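Local coordinates for beta-1,4-galactanase (Thielavia heterothallica, PDB 1HJS), which hydrolyses the (1->4)-beta-D-galactosidic linkages of type I arabinogalactans, as a family 53 glycoside hydrolase of clan GH-A, at residues Y295-A304 with N313-Q321; A1-W9 with A281-G292. All coordinates share one frame; numbering follows the deposited sequence.

Contact 1: Y295-A304 with N313-Q321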
loop_
_atom_site.group_PDB
_atom_site.type_symbol
_atom_site.label_atom_id
_atom_site.label_comp_id
_atom_site.label_asym_id
_atom_site.label_seq_id
_atom_site.Cartn_x
_atom_site.Cartn_y
_atom_site.Cartn_z
ATOM N N TYR A 295 0.955 -7.796 1.084
ATOM C CA TYR A 295 -0.146 -8.237 1.937
ATOM C C TYR A 295 -0.343 -7.132 2.971
ATOM O O TYR A 295 0.635 -6.618 3.514
ATOM C CB TYR A 295 0.210 -9.541 2.653
ATOM C CG TYR A 295 -0.996 -10.221 3.261
ATOM C CD1 TYR A 295 -1.756 -11.124 2.518
ATOM C CD2 TYR A 295 -1.411 -9.920 4.555
ATOM C CE1 TYR A 295 -2.901 -11.711 3.049
ATOM C CE2 TYR A 295 -2.564 -10.505 5.101
ATOM C CZ TYR A 295 -3.300 -11.395 4.339
ATOM O OH TYR A 295 -4.439 -11.963 4.849
ATOM N N TRP A 296 -1.585 -6.763 3.266
ATOM C CA TRP A 296 -1.800 -5.680 4.220
ATOM C C TRP A 296 -1.933 -6.075 5.688
ATOM O O TRP A 296 -2.851 -6.810 6.064
ATOM C CB TRP A 296 -3.027 -4.851 3.825
ATOM C CG TRP A 296 -3.083 -3.524 4.531
ATOM C CD1 TRP A 296 -2.217 -2.479 4.376
ATOM C CD2 TRP A 296 -4.033 -3.111 5.523
ATOM N NE1 TRP A 296 -2.566 -1.442 5.209
ATOM C CE2 TRP A 296 -3.678 -1.803 5.925
ATOM C CE3 TRP A 296 -5.150 -3.719 6.114
ATOM C CZ2 TRP A 296 -4.401 -1.091 6.892
ATOM C CZ3 TRP A 296 -5.867 -3.014 7.077
ATOM C CH2 TRP A 296 -5.489 -1.712 7.457
ATOM N N GLU A 297 -1.003 -5.577 6.504
ATOM C CA GLU A 297 -1.007 -5.792 7.952
ATOM C C GLU A 297 -1.196 -7.230 8.447
ATOM O O GLU A 297 -2.098 -7.516 9.240
ATOM C CB GLU A 297 -2.070 -4.884 8.573
ATOM C CG GLU A 297 -1.720 -3.403 8.492
ATOM C CD GLU A 297 -0.691 -2.993 9.539
ATOM O OE1 GLU A 297 -0.146 -3.884 10.225
ATOM O OE2 GLU A 297 -0.424 -1.783 9.673
ATOM N N PRO A 298 -0.316 -8.145 8.024
ATOM C CA PRO A 298 -0.424 -9.545 8.443
ATOM C C PRO A 298 -0.235 -9.792 9.942
ATOM O O PRO A 298 -0.717 -10.797 10.470
ATOM C CB PRO A 298 0.659 -10.229 7.618
ATOM C CG PRO A 298 1.724 -9.177 7.559
ATOM C CD PRO A 298 0.923 -7.919 7.257
ATOM N N ALA A 299 0.441 -8.872 10.625
ATOM C CA ALA A 299 0.725 -9.038 12.050
ATOM C C ALA A 299 -0.076 -8.170 13.016
ATOM O O ALA A 299 0.252 -8.109 14.204
ATOM C CB ALA A 299 2.225 -8.829 12.294
ATOM N N TRP A 300 -1.123 -7.513 12.528
ATOM C CA TRP A 300 -1.938 -6.646 13.379
ATOM C C TRP A 300 -3.000 -7.486 14.092
ATOM O O TRP A 300 -4.204 -7.358 13.826
ATOM C CB TRP A 300 -2.604 -5.566 12.523
ATOM C CG TRP A 300 -3.042 -4.360 13.290
ATOM C CD1 TRP A 300 -3.079 -4.212 14.651
ATOM C CD2 TRP A 300 -3.533 -3.132 12.740
ATOM N NE1 TRP A 300 -3.564 -2.971 14.976
ATOM C CE2 TRP A 300 -3.849 -2.288 13.823
ATOM C CE3 TRP A 300 -3.737 -2.666 11.432
ATOM C CZ2 TRP A 300 -4.360 -0.996 13.642
ATOM C CZ3 TRP A 300 -4.249 -1.382 11.251
ATOM C CH2 TRP A 300 -4.554 -0.563 12.354
ATOM N N ILE A 301 -2.547 -8.333 15.009
ATOM C CA ILE A 301 -3.443 -9.229 15.726
ATOM C C ILE A 301 -4.511 -8.588 16.613
ATOM O O ILE A 301 -5.512 -9.233 16.921
ATOM C CB ILE A 301 -2.633 -10.262 16.543
ATOM C CG1 ILE A 301 -1.798 -9.565 17.617
ATOM C CG2 ILE A 301 -1.731 -11.058 15.601
ATOM C CD1 ILE A 301 -0.993 -10.531 18.472
ATOM N N HIS A 302 -4.320 -7.335 17.021
ATOM C CA HIS A 302 -5.325 -6.669 17.844
ATOM C C HIS A 302 -6.389 -5.987 16.980
ATOM O O HIS A 302 -7.283 -5.310 17.486
ATOM C CB HIS A 302 -4.675 -5.656 18.794
ATOM C CG HIS A 302 -3.995 -6.292 19.967
ATOM N ND1 HIS A 302 -2.633 -6.227 20.168
ATOM C CD2 HIS A 302 -4.491 -7.029 20.990
ATOM C CE1 HIS A 302 -2.318 -6.897 21.263
ATOM N NE2 HIS A 302 -3.428 -7.394 21.781
ATOM N N ASN A 303 -6.275 -6.178 15.671
ATOM C CA ASN A 303 -7.229 -5.636 14.703
ATOM C C ASN A 303 -7.325 -6.733 13.646
ATOM O O ASN A 303 -7.189 -6.487 12.451
ATOM C CB ASN A 303 -6.693 -4.337 14.091
ATOM C CG ASN A 303 -7.639 -3.736 13.057
ATOM O OD1 ASN A 303 -8.858 -3.741 13.236
ATOM N ND2 ASN A 303 -7.075 -3.206 11.972
ATOM N N ALA A 304 -7.559 -7.951 14.128
ATOM C CA ALA A 304 -7.616 -9.148 13.293
ATOM C C ALA A 304 -8.443 -9.079 12.022
ATOM O O ALA A 304 -8.035 -9.620 10.993
ATOM C CB ALA A 304 -8.068 -10.337 14.137
ATOM N N ASN A 313 -7.972 -11.826 9.245
ATOM C CA ASN A 313 -7.214 -11.783 7.995
ATOM C C ASN A 313 -5.716 -11.760 8.258
ATOM O O ASN A 313 -4.926 -11.604 7.329
ATOM C CB ASN A 313 -7.573 -10.534 7.184
ATOM C CG ASN A 313 -8.946 -10.609 6.584
ATOM O OD1 ASN A 313 -9.294 -11.594 5.933
ATOM N ND2 ASN A 313 -9.739 -9.566 6.787
ATOM N N THR A 314 -5.322 -11.905 9.517
ATOM C CA THR A 314 -3.906 -11.875 9.862
ATOM C C THR A 314 -3.199 -13.171 9.479
ATOM O O THR A 314 -3.838 -14.166 9.122
ATOM C CB THR A 314 -3.699 -11.614 11.372
ATOM O OG1 THR A 314 -4.237 -12.705 12.132
ATOM C CG2 THR A 314 -4.389 -10.322 11.784
ATOM N N MET A 315 -1.870 -13.145 9.543
ATOM C CA MET A 315 -1.052 -14.306 9.222
ATOM C C MET A 315 -0.220 -14.703 10.442
ATOM O O MET A 315 0.816 -15.354 10.317
ATOM C CB MET A 315 -0.140 -13.991 8.034
ATOM C CG MET A 315 -0.907 -13.632 6.758
ATOM S SD MET A 315 0.167 -13.299 5.344
ATOM C CE MET A 315 0.513 -14.974 4.786
ATOM N N PHE A 316 -0.688 -14.286 11.616
ATOM C CA PHE A 316 -0.031 -14.583 12.888
ATOM C C PHE A 316 -1.093 -15.029 13.889
ATOM O O PHE A 316 -2.244 -14.596 13.809
ATOM C CB PHE A 316 0.673 -13.339 13.444
ATOM C CG PHE A 316 1.978 -13.022 12.773
ATOM C CD1 PHE A 316 2.012 -12.529 11.474
ATOM C CD2 PHE A 316 3.180 -13.228 13.444
ATOM C CE1 PHE A 316 3.222 -12.245 10.847
ATOM C CE2 PHE A 316 4.400 -12.947 12.829
ATOM C CZ PHE A 316 4.423 -12.454 11.525
ATOM N N SER A 317 -0.710 -15.885 14.832
ATOM C CA SER A 317 -1.653 -16.352 15.847
ATOM C C SER A 317 -1.939 -15.196 16.794
ATOM O O SER A 317 -1.250 -14.177 16.763
ATOM C CB SER A 317 -1.059 -17.514 16.649
ATOM O OG SER A 317 -0.034 -17.054 17.506
ATOM N N GLN A 318 -2.946 -15.354 17.646
ATOM C CA GLN A 318 -3.282 -14.294 18.586
ATOM C C GLN A 318 -2.210 -14.111 19.654
ATOM O O GLN A 318 -2.240 -13.139 20.406
ATOM C CB GLN A 318 -4.646 -14.562 19.225
ATOM C CG GLN A 318 -5.804 -14.286 18.276
ATOM C CD GLN A 318 -5.850 -12.830 17.817
ATOM O OE1 GLN A 318 -6.083 -11.924 18.617
ATOM N NE2 GLN A 318 -5.618 -12.604 16.527
ATOM N N SER A 319 -1.256 -15.034 19.709
ATOM C CA SER A 319 -0.165 -14.934 20.675
ATOM C C SER A 319 1.055 -14.303 20.003
ATOM O O SER A 319 2.091 -14.106 20.638
ATOM C CB SER A 319 0.195 -16.314 21.237
ATOM O OG SER A 319 0.726 -17.159 20.233
ATOM N N GLY A 320 0.929 -14.002 18.713
ATOM C CA GLY A 320 2.020 -13.370 17.991
ATOM C C GLY A 320 2.948 -14.283 17.216
ATOM O O GLY A 320 4.024 -13.857 16.789
ATOM N N GLN A 321 2.546 -15.534 17.017
ATOM C CA GLN A 321 3.386 -16.473 16.284
ATOM C C GLN A 321 3.007 -16.550 14.807
ATOM O O GLN A 321 1.840 -16.722 14.459
ATOM C CB GLN A 321 3.296 -17.865 16.910
ATOM C CG GLN A 321 4.167 -18.899 16.218
ATOM C CD GLN A 321 4.163 -20.238 16.933
ATOM O OE1 GLN A 321 3.370 -20.462 17.850
ATOM N NE2 GLN A 321 5.044 -21.140 16.510
#
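Tyr295 OH donates a hydrogen bond of 2.6 Å to Asn313 O, which lies at the ring edge in the plane of the phenol. The same hydroxyl is also hydrogen-bonded to Trp248 N, so two backbone groups grip it. Two backbone bonds hold the loop pair in register: Met315 N donates to Pro298 O at 2.8 Å, and Asn313 N to Ala304 O. The pair takes in the last residues of strand 290-296 and the loops after it, at the carboxy-terminal end of a (beta/alpha)8 barrel, where enzymes of this clan carry their active site. The side chain of Glu297, in a salt bridge with Arg47 and hydrogen-bonded to Ser11, lies about 8 Å from that of Glu245, the probable nucleophile. In a Met-aromatic contact, Met315 SD sits over the centre of the Tyr295 ring, 3.7 Å from the centroid of Tyr295 and 7° off its normal; the bend at chi3 (82°) carries the methyl away from that ring. Ala299 CB covers a face of Phe316, offset toward the rim. Among apolar side chains, Ile301 crosses Phe316 at about a right angle, with Ile301 CG2 4.0 Å from Phe316 CB, and Pro298 CB packs on Met315 CG. Van der Waals contacts to carbonyls add to these: Ile301 CD1 reaches the type I turn from Ser317 to Gly320, 3.5 Å from Gln318 O. The methyl CG2 of Thr314 lies 3.6 Å from Trp300 O, while OG1 hydrogen-bonds to Asp312.

Contact 2: A1-W9 with A281-G292. With SO4 (sulfate ion), chain H.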
loop_
_atom_site.group_PDB
_atom_site.type_symbol
_atom_site.label_atom_id
_atom_site.label_comp_id
_atom_site.label_asym_id
_atom_site.label_seq_id
_atom_site.Cartn_x
_atom_site.Cartn_y
_atom_site.Cartn_z
ATOM N N ALA A 1 9.790 -14.488 -9.509
ATOM C CA ALA A 1 8.990 -13.746 -10.524
ATOM C C ALA A 1 8.792 -12.289 -10.109
ATOM O O ALA A 1 9.208 -11.372 -10.821
ATOM C CB ALA A 1 7.635 -14.424 -10.715
ATOM N N LEU A 2 8.165 -12.078 -8.956
ATOM C CA LEU A 2 7.916 -10.729 -8.458
ATOM C C LEU A 2 9.179 -10.045 -7.957
ATOM O O LEU A 2 10.022 -10.665 -7.310
ATOM C CB LEU A 2 6.897 -10.755 -7.316
ATOM C CG LEU A 2 5.457 -11.139 -7.639
ATOM C CD1 LEU A 2 4.644 -11.158 -6.350
ATOM C CD2 LEU A 2 4.869 -10.144 -8.635
ATOM N N THR A 3 9.298 -8.757 -8.248
ATOM C CA THR A 3 10.445 -7.986 -7.800
ATOM C C THR A 3 10.239 -7.647 -6.331
ATOM O O THR A 3 11.160 -7.744 -5.517
ATOM C CB THR A 3 10.576 -6.679 -8.600
ATOM O OG1 THR A 3 10.865 -6.991 -9.965
ATOM C CG2 THR A 3 11.686 -5.805 -8.031
ATOM N N TYR A 4 9.010 -7.264 -6.001
ATOM C CA TYR A 4 8.664 -6.894 -4.635
ATOM C C TYR A 4 7.727 -7.906 -4.003
ATOM O O TYR A 4 6.604 -8.095 -4.466
ATOM C CB TYR A 4 7.993 -5.520 -4.621
ATOM C CG TYR A 4 8.794 -4.446 -5.324
ATOM C CD1 TYR A 4 9.886 -3.835 -4.703
ATOM C CD2 TYR A 4 8.487 -4.075 -6.632
ATOM C CE1 TYR A 4 10.656 -2.884 -5.375
ATOM C CE2 TYR A 4 9.249 -3.129 -7.311
ATOM C CZ TYR A 4 10.334 -2.541 -6.679
ATOM O OH TYR A 4 11.099 -1.632 -7.363
ATOM N N ARG A 5 8.206 -8.567 -2.957
ATOM C CA ARG A 5 7.405 -9.536 -2.218
ATOM C C ARG A 5 7.283 -8.874 -0.857
ATOM O O ARG A 5 8.210 -8.936 -0.053
ATOM C CB ARG A 5 8.146 -10.871 -2.080
ATOM C CG ARG A 5 8.482 -11.558 -3.399
ATOM C CD ARG A 5 9.105 -12.929 -3.143
ATOM N NE ARG A 5 10.291 -12.825 -2.296
ATOM C CZ ARG A 5 11.496 -12.475 -2.734
ATOM N NH1 ARG A 5 11.685 -12.205 -4.019
ATOM N NH2 ARG A 5 12.509 -12.376 -1.885
ATOM N N GLY A 6 6.160 -8.220 -0.591
ATOM C CA GLY A 6 6.061 -7.553 0.690
ATOM C C GLY A 6 4.780 -7.588 1.488
ATOM O O GLY A 6 3.800 -8.249 1.136
ATOM N N VAL A 7 4.826 -6.866 2.600
ATOM C CA VAL A 7 3.694 -6.734 3.495
ATOM C C VAL A 7 3.743 -5.314 4.029
ATOM O O VAL A 7 4.801 -4.672 4.027
ATOM C CB VAL A 7 3.782 -7.703 4.712
ATOM C CG1 VAL A 7 3.922 -9.136 4.237
ATOM C CG2 VAL A 7 4.958 -7.310 5.619
ATOM N N ASP A 8 2.593 -4.814 4.455
ATOM C CA ASP A 8 2.531 -3.501 5.063
ATOM C C ASP A 8 2.605 -3.853 6.554
ATOM O O ASP A 8 1.730 -4.549 7.071
ATOM C CB ASP A 8 1.201 -2.821 4.737
ATOM C CG ASP A 8 1.120 -1.410 5.286
ATOM O OD1 ASP A 8 1.389 -1.219 6.488
ATOM O OD2 ASP A 8 0.773 -0.490 4.515
ATOM N N TRP A 9 3.654 -3.398 7.236
ATOM C CA TRP A 9 3.822 -3.724 8.650
ATOM C C TRP A 9 3.741 -2.491 9.549
ATOM O O TRP A 9 4.237 -2.500 10.676
ATOM C CB TRP A 9 5.168 -4.434 8.846
ATOM C CG TRP A 9 6.368 -3.513 8.841
ATOM C CD1 TRP A 9 6.553 -2.399 8.065
ATOM C CD2 TRP A 9 7.546 -3.640 9.647
ATOM N NE1 TRP A 9 7.773 -1.825 8.345
ATOM C CE2 TRP A 9 8.402 -2.566 9.310
ATOM C CE3 TRP A 9 7.963 -4.559 10.625
ATOM C CZ2 TRP A 9 9.654 -2.385 9.916
ATOM C CZ3 TRP A 9 9.211 -4.377 11.228
ATOM C CH2 TRP A 9 10.037 -3.297 10.870
ATOM N N ALA A 281 -0.348 -13.248 -6.757
ATOM C CA ALA A 281 1.035 -12.962 -7.124
ATOM C C ALA A 281 1.284 -13.359 -8.569
ATOM O O ALA A 281 1.884 -12.607 -9.341
ATOM C CB ALA A 281 1.995 -13.718 -6.203
ATOM N N ASN A 282 0.818 -14.545 -8.937
ATOM C CA ASN A 282 1.022 -15.019 -10.292
ATOM C C ASN A 282 0.189 -14.275 -11.316
ATOM O O ASN A 282 0.554 -14.222 -12.484
ATOM C CB ASN A 282 0.794 -16.526 -10.359
ATOM C CG ASN A 282 1.960 -17.299 -9.764
ATOM O OD1 ASN A 282 3.108 -17.082 -10.145
ATOM N ND2 ASN A 282 1.676 -18.196 -8.832
ATOM N N ILE A 283 -0.924 -13.695 -10.881
ATOM C CA ILE A 283 -1.743 -12.914 -11.801
ATOM C C ILE A 283 -0.917 -11.678 -12.142
ATOM O O ILE A 283 -0.763 -11.321 -13.308
ATOM C CB ILE A 283 -3.070 -12.496 -11.163
ATOM C CG1 ILE A 283 -3.965 -13.730 -11.006
ATOM C CG2 ILE A 283 -3.771 -11.447 -12.038
ATOM C CD1 ILE A 283 -5.204 -13.477 -10.189
ATOM N N VAL A 284 -0.348 -11.063 -11.112
ATOM C CA VAL A 284 0.489 -9.885 -11.296
ATOM C C VAL A 284 1.677 -10.210 -12.200
ATOM O O VAL A 284 2.001 -9.447 -13.110
ATOM C CB VAL A 284 1.017 -9.357 -9.945
ATOM C CG1 VAL A 284 2.028 -8.243 -10.177
ATOM C CG2 VAL A 284 -0.147 -8.842 -9.100
ATOM N N SER A 285 2.325 -11.344 -11.953
ATOM C CA SER A 285 3.480 -11.733 -12.755
ATOM C C SER A 285 3.131 -11.997 -14.216
ATOM O O SER A 285 3.993 -11.889 -15.084
ATOM C CB SER A 285 4.154 -12.975 -12.161
ATOM O OG SER A 285 4.748 -12.671 -10.907
ATOM N N SER A 286 1.875 -12.340 -14.486
ATOM C CA SER A 286 1.445 -12.624 -15.856
ATOM C C SER A 286 1.165 -11.339 -16.620
ATOM O O SER A 286 0.887 -11.366 -17.820
ATOM C CB SER A 286 0.178 -13.485 -15.853
ATOM O OG SER A 286 -0.959 -12.705 -15.525
ATOM N N VAL A 287 1.232 -10.213 -15.920
ATOM C CA VAL A 287 0.980 -8.914 -16.524
ATOM C C VAL A 287 2.284 -8.249 -16.942
ATOM O O VAL A 287 3.300 -8.376 -16.261
ATOM C CB VAL A 287 0.236 -7.987 -15.534
ATOM C CG1 VAL A 287 0.028 -6.601 -16.151
ATOM C CG2 VAL A 287 -1.101 -8.600 -15.168
ATOM N N SER A 288 2.256 -7.558 -18.076
ATOM C CA SER A 288 3.440 -6.862 -18.556
ATOM C C SER A 288 3.884 -5.860 -17.489
ATOM O O SER A 288 3.139 -4.954 -17.122
ATOM C CB SER A 288 3.135 -6.130 -19.867
ATOM O OG SER A 288 4.276 -5.428 -20.330
ATOM N N ARG A 289 5.103 -6.042 -16.996
ATOM C CA ARG A 289 5.673 -5.184 -15.965
ATOM C C ARG A 289 4.970 -5.307 -14.614
ATOM O O ARG A 289 5.000 -4.367 -13.814
ATOM C CB ARG A 289 5.663 -3.718 -16.410
ATOM C CG ARG A 289 6.232 -3.490 -17.803
ATOM C CD ARG A 289 6.506 -2.017 -18.041
ATOM N NE ARG A 289 7.888 -1.680 -17.726
ATOM C CZ ARG A 289 8.367 -0.439 -17.645
ATOM N NH1 ARG A 289 7.570 0.604 -17.848
ATOM N NH2 ARG A 289 9.652 -0.242 -17.375
ATOM N N GLY A 290 4.324 -6.448 -14.371
ATOM C CA GLY A 290 3.678 -6.673 -13.084
ATOM C C GLY A 290 4.846 -7.043 -12.189
ATOM O O GLY A 290 5.473 -8.089 -12.395
ATOM N N VAL A 291 5.147 -6.213 -11.197
ATOM C CA VAL A 291 6.315 -6.473 -10.365
ATOM C C VAL A 291 6.163 -6.639 -8.860
ATOM O O VAL A 291 7.143 -6.958 -8.185
ATOM C CB VAL A 291 7.361 -5.368 -10.586
ATOM C CG1 VAL A 291 7.753 -5.313 -12.046
ATOM C CG2 VAL A 291 6.792 -4.026 -10.146
ATOM N N GLY A 292 4.973 -6.435 -8.313
ATOM C CA GLY A 292 4.866 -6.571 -6.870
ATOM C C GLY A 292 3.529 -6.931 -6.257
ATOM O O GLY A 292 2.470 -6.764 -6.864
HETATM S S SO4 H . 15.340 -10.803 -3.743
HETATM O O1 SO4 H . 16.442 -11.706 -4.518
HETATM O O2 SO4 H . 14.392 -10.418 -4.768
HETATM O O3 SO4 H . 14.803 -11.493 -2.779
HETATM O O4 SO4 H . 16.094 -9.649 -3.333
#
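Ala1 touches Ser285 with its methyl, Ala1 CB lying 3.4 Å from Ser285 OG. Leu2 then spreads its two branches over helix 270-285: CD1 rests on Ala281 CB at 3.7 Å, while CD2 meets Val284 CG1 and the hydroxyl of Ser285. At Thr3 the backbone begins to pair, its N making a weak, bent bond to Val291 O. With CG2 anti to N (OG1 at chi1 -65°), the Thr3 methyl lies over the centre of one face of the Tyr4 ring. Tyr4 N bonds to the same Val291 O at 2.9 Å, and the parallel bridge of Tyr4 with Gly292 follows; Gly292, without a side chain, lies close against Tyr4, its CA 4.0 Å from Tyr4 CB. Val291 CG2 meets the Tyr4 ring edge-on, in its plane, 3.9 Å from Tyr4 CE2, and Lys174 partners the phenol oxygen. Arg5 points away and presents the edge of its guanidinium to a sulfate, probably from the crystallisation liquor: Arg5 NH2 donates to O3 of the sulfate at 2.6 Å, and NH1 only weakly to O2. A methionine at Arg5 would probably leave the sulfate without this charged mate and Gly40 O without its bond from NE. Residues 4-8 form the first barrel strand, between strands 290-296 and 43-48, with Leu2 covered by helix 270-285 and bonded through its backbone to the C-terminal Ile332.

In the fold
Both contacts draw on strand 290-296, the last strand of the eight-stranded parallel barrel, and they work at opposite ends of it. Contact 2 lies at its start, where a short turn joins helix 270-285 to the strand beside the chain's N-terminus; contact 1 opens after contact 2 has closed and takes in the strand's last residues and the loops beyond. Their centres are 22 Å apart, yet they join through the sheet: Tyr295 N and O probably bond to Gly6 O (2.9 Å) and Asp8 N (2.8 Å) of strand 4-8. Together they illustrate how a barrel closes, first strand against last, with its catalytic end finished by loops.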